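PDB 2FTZ: geranyltranstransferase from Thermotoga maritima, which probably catalyses the condensation of geranyl diphosphate with isopentenyl diphosphate to farnesyl diphosphate, a chain-elongation step of isoprenoid biosynthesis. Local coordinates for residues Phe180-Cys183 / Phe184-Phe188; Gly266-Arg269 / Thr270-Leu273. All coordinates share one frame; numbering follows the deposited sequence. Where two conformers were deposited one is given.

Contact 1: residues Phe180-Cys183 / Phe184-Phe188; sequences FAFC and FSAPF
Ala186 sets its methyl against the ring of Phe182 one helical turn earlier: CB of Ala186 sits 4.0 Å from the centroid of the Phe182 ring, a CH-pi contact over the face but offset toward the rim, closest at CZ. The ring reaches Ala186 because CG of Phe182 is anti to the backbone N (chi1 178°). On another side, the carbonyl O of Ala181 accepts two hydrogen bonds from Ser185, one from N and one from OG, each 3.0 Å and from opposite faces of the carbonyl plane, OG standing 39° out of it. An alanine at Ser185 would take away the OG bond, and the buried Ala181 carbonyl would probably be left without a mate on one face of its plane. Pro187 has no N-H, and its CD lies 3.0 Å from Cys183 O, a buried oxygen without a polar partner where the helix kinks. No side of this contact faces solvent; the looser part is the side-chain packing of Phe180 and Phe184, whose rings stay apart while the backbone bond from Phe184 N to Phe180 O (2.9 Å) holds, Phe184 CD1 lying obliquely 3.2 Å from that oxygen. This part of helix 177-189 is buried in the all-helical prenyl synthase fold: Phe182 and Ala186 lean on helix 69-87, Phe182 also meets Phe139 edge-to-face on helix 136-143, and Phe180, Cys183 and Phe188 touch helix 49-61.

Contact 2: residues Gly266-Arg269 / Thr270-Leu273; sequences GLFR and TLFL
Different first torsions set Phe268 and Leu271 side by side: Phe268 holds CG beside its backbone N (chi1 -70°), whereas Leu271 turns CG anti to its own (chi1 -176°). The two side chains point the same way, and CD1 of Phe268 lies 4.1 Å from CD2 of Leu271, a light apolar touch oblique to the ring. One turn after Phe268, Phe272 brings its ring edge to the backbone, with CD1 3.0 Å from Phe268 O, which is near the ring plane. That oxygen also accepts the N-H of Phe272 at 3.0 Å. All three residues belong to the short helix 268-273, with Leu267 at its N-cap position and the centre of an inverse gamma turn, closed by a weak bond from Phe268 N to Gly266 O. Leu267 O then receives Leu271 N at 2.9 Å, and Arg269 O receives Leu273 N at 3.0 Å. Phe268 and Phe272 are exposed, while Leu267 and Thr270 turn inward, their CB atoms 4.2 Å apart, and both pack on Leu57 of helix 49-61. Asp60 of that helix grips the start of the turn with both carboxylate oxygens, OD1 accepting from Arg269 N and OD2 bonded to Thr270 OG1. In one of its two conformers Arg269, extended from CG to NE, places NH1 in a salt bridge with Glu59 OE1.

Contact 1 and contact 2 lie on the same side of the chain's centre, their own centres about 14 Å apart, and contact 1 is the deeper, about 12 Å from that centre against 19 Å for contact 2. They meet directly where CE1 of Phe188 packs 4.0 Å from CD1 of Leu267. Helix 49-61 lies against both, and Met198 likewise touches Phe184, Phe188 and Leu267. At the far end of 180-188, the side chain of Ala181 is about 4 Å from a bound 1,2-ethanediol and that of Phe180 about 6 Å from an unidentified ligand; both probably come from the crystallisation liquor, though such molecules often mark pockets.

Contact 1: residues Phe180-Cys183 / Phe184-Phe188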
loop_
_atom_site.group_PDB
_atom_site.type_symbol
_atom_site.label_atom_id
_atom_site.label_comp_id
_atom_site.label_asym_id
_atom_site.label_seq_id
_atom_site.Cartn_x
_atom_site.Cartn_y
_atom_site.Cartn_z
ATOM N N PHE A 180 -3.535 1.806 16.524
ATOM C CA PHE A 180 -3.200 2.315 17.864
ATOM C C PHE A 180 -2.108 1.531 18.554
ATOM O O PHE A 180 -1.286 2.122 19.251
ATOM C CB PHE A 180 -4.482 2.370 18.706
ATOM C CG PHE A 180 -5.359 3.514 18.347
ATOM C CD1 PHE A 180 -4.944 4.797 18.562
ATOM C CD2 PHE A 180 -6.597 3.303 17.760
ATOM C CE1 PHE A 180 -5.796 5.886 18.215
ATOM C CE2 PHE A 180 -7.438 4.351 17.453
ATOM C CZ PHE A 180 -7.050 5.627 17.687
ATOM N N ALA A 181 -2.083 0.205 18.378
ATOM C CA ALA A 181 -1.017 -0.637 18.879
ATOM C C ALA A 181 0.327 -0.151 18.361
ATOM O O ALA A 181 1.269 -0.039 19.130
ATOM C CB ALA A 181 -1.237 -2.139 18.508
ATOM N N PHE A 182 0.375 0.193 17.076
ATOM C CA PHE A 182 1.572 0.756 16.470
ATOM C C PHE A 182 1.922 2.140 17.037
ATOM O O PHE A 182 3.105 2.429 17.269
ATOM C CB PHE A 182 1.458 0.811 14.946
ATOM C CG PHE A 182 2.657 1.428 14.282
ATOM C CD1 PHE A 182 3.795 0.664 14.055
ATOM C CD2 PHE A 182 2.678 2.774 13.942
ATOM C CE1 PHE A 182 4.934 1.234 13.500
ATOM C CE2 PHE A 182 3.775 3.335 13.390
ATOM C CZ PHE A 182 4.936 2.566 13.159
ATOM N N CYS A 183 0.932 3.000 17.221
ATOM C CA CYS A 183 1.182 4.314 17.811
ATOM C C CYS A 183 1.797 4.213 19.209
ATOM O O CYS A 183 2.646 5.001 19.587
ATOM C CB CYS A 183 -0.116 5.119 17.906
ATOM S SG CYS A 183 -0.798 5.659 16.333
ATOM N N PHE A 184 1.315 3.251 19.992
ATOM C CA PHE A 184 1.814 3.020 21.382
ATOM C C PHE A 184 3.243 2.425 21.347
ATOM O O PHE A 184 4.042 2.741 22.179
ATOM C CB PHE A 184 0.887 2.070 22.131
ATOM C CG PHE A 184 -0.288 2.724 22.829
ATOM C CD1 PHE A 184 -1.177 3.534 22.144
ATOM C CD2 PHE A 184 -0.552 2.421 24.151
ATOM C CE1 PHE A 184 -2.290 4.074 22.780
ATOM C CE2 PHE A 184 -1.693 2.910 24.778
ATOM C CZ PHE A 184 -2.533 3.780 24.107
ATOM N N SER A 185 3.505 1.543 20.382
ATOM C CA SER A 185 4.741 0.758 20.205
ATOM C C SER A 185 5.900 1.548 19.654
ATOM O O SER A 185 7.060 1.411 20.092
ATOM C CB SER A 185 4.492 -0.280 19.076
ATOM O OG SER A 185 3.913 -1.372 19.564
ATOM N N ALA A 186 5.609 2.289 18.598
ATOM C CA ALA A 186 6.667 2.894 17.784
ATOM C C ALA A 186 7.614 3.785 18.589
ATOM O O ALA A 186 8.825 3.691 18.409
ATOM C CB ALA A 186 6.099 3.658 16.535
ATOM N N PRO A 187 7.089 4.644 19.493
ATOM C CA PRO A 187 7.987 5.455 20.345
ATOM C C PRO A 187 8.918 4.617 21.237
ATOM O O PRO A 187 10.109 4.956 21.421
ATOM C CB PRO A 187 6.996 6.329 21.159
ATOM C CG PRO A 187 5.796 6.384 20.286
ATOM C CD PRO A 187 5.687 4.977 19.752
ATOM N N PHE A 188 8.427 3.507 21.769
ATOM C CA PHE A 188 9.266 2.582 22.549
ATOM C C PHE A 188 10.375 1.929 21.711
ATOM O O PHE A 188 11.534 1.818 22.145
ATOM C CB PHE A 188 8.434 1.504 23.254
ATOM C CG PHE A 188 7.878 1.949 24.545
ATOM C CD1 PHE A 188 6.962 2.989 24.610
ATOM C CD2 PHE A 188 8.295 1.362 25.729
ATOM C CE1 PHE A 188 6.495 3.456 25.865
ATOM C CE2 PHE A 188 7.792 1.791 26.950
ATOM C CZ PHE A 188 6.904 2.848 27.006
#

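Contact 2: residues Gly266-Arg269 / Thr270-Leu273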
loop_
_atom_site.group_PDB
_atom_site.type_symbol
_atom_site.label_atom_id
_atom_site.label_comp_id
_atom_site.label_asym_id
_atom_site.label_seq_id
_atom_site.Cartn_x
_atom_site.Cartn_y
_atom_site.Cartn_z
ATOM N N GLY A 266 5.061 5.872 33.772
ATOM C CA GLY A 266 5.470 7.263 34.054
ATOM C C GLY A 266 5.292 8.205 32.876
ATOM O O GLY A 266 5.973 9.229 32.771
ATOM N N LEU A 267 4.379 7.862 31.982
ATOM C CA LEU A 267 4.142 8.616 30.750
ATOM C C LEU A 267 3.062 9.671 30.998
ATOM O O LEU A 267 1.947 9.525 30.556
ATOM C CB LEU A 267 3.769 7.667 29.619
ATOM C CG LEU A 267 4.745 6.497 29.374
ATOM C CD1 LEU A 267 4.076 5.403 28.439
ATOM C CD2 LEU A 267 6.070 7.012 28.831
ATOM N N PHE A 268 3.423 10.740 31.722
ATOM C CA PHE A 268 2.414 11.665 32.268
ATOM C C PHE A 268 1.738 12.555 31.233
ATOM O O PHE A 268 0.541 12.831 31.364
ATOM C CB PHE A 268 2.997 12.495 33.418
ATOM C CG PHE A 268 3.260 11.664 34.630
ATOM C CD1 PHE A 268 2.211 11.059 35.290
ATOM C CD2 PHE A 268 4.552 11.354 34.998
ATOM C CE1 PHE A 268 2.439 10.232 36.390
ATOM C CE2 PHE A 268 4.798 10.531 36.083
ATOM C CZ PHE A 268 3.741 9.963 36.775
ATOM N N ARG A 269 2.461 12.995 30.203
ATOM C CA ARG A 269 1.807 13.798 29.146
ATOM C C ARG A 269 0.743 12.969 28.404
ATOM O O ARG A 269 -0.371 13.417 28.124
ATOM C CB ARG A 269 2.821 14.341 28.157
ATOM C CG ARG A 269 3.875 15.280 28.755
ATOM C CD ARG A 269 4.832 15.667 27.627
ATOM N NE ARG A 269 5.977 16.480 28.046
ATOM C CZ ARG A 269 6.150 17.775 27.772
ATOM N NH1 ARG A 269 5.243 18.472 27.088
ATOM N NH2 ARG A 269 7.252 18.385 28.193
ATOM N N THR A 270 1.099 11.728 28.138
ATOM C CA THR A 270 0.220 10.777 27.475
ATOM C C THR A 270 -0.951 10.477 28.381
ATOM O O THR A 270 -2.085 10.434 27.919
ATOM C CB THR A 270 0.971 9.519 27.112
ATOM O OG1 THR A 270 2.146 9.866 26.323
ATOM C CG2 THR A 270 0.091 8.519 26.385
ATOM N N LEU A 271 -0.693 10.295 29.670
ATOM C CA LEU A 271 -1.801 10.029 30.625
ATOM C C LEU A 271 -2.838 11.160 30.571
ATOM O O LEU A 271 -4.049 10.925 30.514
ATOM C CB LEU A 271 -1.252 9.871 32.041
ATOM C CG LEU A 271 -2.223 9.508 33.154
ATOM C CD1 LEU A 271 -2.849 8.141 32.887
ATOM C CD2 LEU A 271 -1.551 9.559 34.540
ATOM N N PHE A 272 -2.374 12.405 30.622
ATOM C CA PHE A 272 -3.295 13.533 30.598
ATOM C C PHE A 272 -4.032 13.683 29.264
ATOM O O PHE A 272 -5.222 13.996 29.260
ATOM C CB PHE A 272 -2.590 14.796 31.025
ATOM C CG PHE A 272 -2.439 14.887 32.535
ATOM C CD1 PHE A 272 -1.453 14.188 33.178
ATOM C CD2 PHE A 272 -3.359 15.575 33.291
ATOM C CE1 PHE A 272 -1.313 14.235 34.556
ATOM C CE2 PHE A 272 -3.240 15.629 34.676
ATOM C CZ PHE A 272 -2.208 14.955 35.304
ATOM N N LEU A 273 -3.350 13.388 28.178
ATOM C CA LEU A 273 -3.983 13.352 26.842
ATOM C C LEU A 273 -5.115 12.318 26.830
ATOM O O LEU A 273 -6.240 12.591 26.403
ATOM C CB LEU A 273 -2.930 13.018 25.774
ATOM C CG LEU A 273 -3.468 12.884 24.333
ATOM C CD1 LEU A 273 -3.933 14.239 23.865
ATOM C CD2 LEU A 273 -2.425 12.339 23.397
#